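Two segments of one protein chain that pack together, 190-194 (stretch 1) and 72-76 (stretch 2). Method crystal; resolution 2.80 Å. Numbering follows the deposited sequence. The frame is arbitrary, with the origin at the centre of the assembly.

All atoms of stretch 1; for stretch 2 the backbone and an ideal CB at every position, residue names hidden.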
# COMPACT_ATOMS: atom_id res chain seq x y z
N ASN A 190 3.43 -8.61 1.53
CA ASN A 190 4.68 -8.87 0.81
C ASN A 190 4.46 -9.86 -0.37
O ASN A 190 5.22 -10.84 -0.54
CB ASN A 190 5.78 -9.40 1.75
CG ASN A 190 7.18 -9.29 1.18
OD1 ASN A 190 7.52 -8.32 0.48
ND2 ASN A 190 8.03 -10.26 1.49
N LEU A 191 3.43 -9.59 -1.20
CA LEU A 191 3.11 -10.47 -2.32
C LEU A 191 4.16 -10.31 -3.45
O LEU A 191 4.26 -11.19 -4.33
CB LEU A 191 1.69 -10.24 -2.86
CG LEU A 191 0.53 -10.31 -1.86
CD1 LEU A 191 -0.81 -10.23 -2.58
CD2 LEU A 191 0.56 -11.59 -1.03
N GLY A 192 4.96 -9.24 -3.38
CA GLY A 192 6.04 -9.00 -4.33
C GLY A 192 7.32 -9.73 -3.92
O GLY A 192 8.31 -9.72 -4.66
N GLN A 193 7.30 -10.36 -2.70
CA GLN A 193 8.39 -11.13 -2.09
C GLN A 193 9.68 -10.26 -2.08
O GLN A 193 10.74 -10.66 -2.54
CB GLN A 193 8.56 -12.44 -2.87
CG GLN A 193 9.18 -13.60 -2.13
CD GLN A 193 9.29 -14.80 -3.06
OE1 GLN A 193 9.76 -14.72 -4.22
NE2 GLN A 193 8.84 -15.96 -2.59
N LEU A 194 9.54 -9.04 -1.52
CA LEU A 194 10.57 -8.03 -1.36
C LEU A 194 11.73 -8.50 -0.48
O LEU A 194 11.53 -9.09 0.59
CB LEU A 194 9.96 -6.77 -0.75
CG LEU A 194 9.26 -5.76 -1.66
CD1 LEU A 194 8.25 -6.38 -2.61
CD2 LEU A 194 8.62 -4.68 -0.81
N UNK A 72 5.17 -18.63 -9.16
CA UNK A 72 6.59 -18.77 -8.79
C UNK A 72 6.92 -17.88 -7.57
O UNK A 72 7.93 -17.14 -7.58
CB UNK A 72 7.49 -18.40 -9.97
N UNK A 73 6.04 -17.93 -6.57
CA UNK A 73 6.19 -17.22 -5.30
C UNK A 73 5.92 -15.73 -5.26
O UNK A 73 6.25 -15.10 -4.25
CB UNK A 73 7.62 -17.44 -4.80
N UNK A 74 5.32 -15.16 -6.31
CA UNK A 74 5.00 -13.71 -6.38
C UNK A 74 3.68 -13.44 -7.06
O UNK A 74 3.33 -14.14 -8.01
CB UNK A 74 6.10 -12.95 -7.12
N UNK A 75 2.98 -12.36 -6.65
CA UNK A 75 1.78 -11.96 -7.40
C UNK A 75 2.21 -11.55 -8.82
O UNK A 75 3.20 -10.82 -8.99
CB UNK A 75 1.05 -10.82 -6.70
N UNK A 76 1.53 -12.11 -9.83
CA UNK A 76 1.88 -11.85 -11.22
C UNK A 76 0.86 -10.90 -11.86
O UNK A 76 1.21 -10.17 -12.79
CB UNK A 76 1.96 -13.16 -12.00

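Stretch 1 is built around a type I beta turn from Asn190 to Gln193, closed by a backbone hydrogen bond from Gln193 N to Asn190 O (3.0 Å) and braced by a hydrogen bond from Leu194 N to the side-chain oxygen Asn190 OD1 (2.9 Å). Asn190 and Leu194 stay clear of stretch 2. What the turn offers its neighbour is the carbonyl of Leu191, the CB of the same residue, the carbonyl of Gly192 and the extended side chain of Gln193.

Position 72 asks for little. Its CA-to-CB bond runs sideways, and no atom of stretch 1 lies within 5.5 Å of the ideal CB. The backbone, at phi 51° and psi 46°, is left-handed, which glycine, asparagine or aspartate takes most readily, but other residues can adopt it; a polar chain of almost any length would fit this contact. The deposited residue is Lys72, and the end of its side chain leads away from stretch 1.

Position 73 is far more restrictive. Its phi of 77° by itself favours glycine, and the space around it points the same way: the ideal CB would sit 2.9 Å from Gln193 NE2, a clash with that side chain as it stands. The backbone favours glycine, and the neighbouring side chain as it lies leaves no room for a CB; Gly73 is found. Without a CB, it lets the Gln193 amide lie close alongside. Gln193 NE2 comes to 3.2 Å from Gly73 O, yet the angle is poor, so this is close packing of polar atoms and not a hydrogen bond.

At position 74 the backbone has become extended, at phi -143° and psi 149°, and the strand begins. CB points sideways, 3.8 Å from Leu191 O and 4.9 Å from Gln193 CB, so a side chain leaving here can run along the turn. A long, flexible one with an aliphatic stem would suit, as would a polar one; the nearby carbonyls make an acidic group less inviting. The choice is Lys74, with chi1 m and the remaining three angles t. Its stem lies against the turn, with CG 3.7 Å from Gln193 OE1 and CE 3.9 Å from Gly192 O. The backbone contributes as well: Lys74 CA approaches Leu191 O at 3.3 Å in a CA-H...O contact.

Position 75 carries the central polar link, and it needs no particular side chain to do so: its backbone N donates to Leu191 O at 2.9 Å, with a nearly straight angle of 164°. Proline, lacking that hydrogen, would forfeit the bond. CB points toward stretch 1 and stops 3.9 Å from Leu191 CB, which suits an apolar side chain; alanine is enough to make the contact, and stretch 1 alone does not rule out valine or a larger one. Ala75 makes it with its single methyl, joining a small apolar contact to the hydrogen bond.

At position 76 CB points away, with nothing of stretch 1 within 5.5 Å, so this contact leaves the choice wide. The Arg76 side chain reaches back to the loop before the strand, where Arg76 NH2 makes a weak hydrogen bond to Lys72 O (3.5 Å).

Stretch 2 (72-76) KGKAR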
# COMPACT_ATOMS: atom_id res chain seq x y z
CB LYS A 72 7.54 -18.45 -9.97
CG LYS A 72 7.28 -19.17 -11.30
CD LYS A 72 8.04 -20.46 -11.46
CE LYS A 72 8.33 -20.82 -12.92
NZ LYS A 72 7.11 -21.08 -13.72
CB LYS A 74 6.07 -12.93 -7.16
CG LYS A 74 7.50 -13.04 -6.68
CD LYS A 74 8.38 -12.31 -7.65
CE LYS A 74 9.82 -12.30 -7.23
NZ LYS A 74 10.65 -11.58 -8.22
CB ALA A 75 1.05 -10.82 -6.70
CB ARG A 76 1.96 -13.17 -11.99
CG ARG A 76 3.03 -14.10 -11.44
CD ARG A 76 4.41 -13.49 -11.53
NE ARG A 76 5.40 -14.30 -10.82
CZ ARG A 76 6.70 -14.06 -10.84
NH1 ARG A 76 7.18 -13.03 -11.51
NH2 ARG A 76 7.54 -14.86 -10.19
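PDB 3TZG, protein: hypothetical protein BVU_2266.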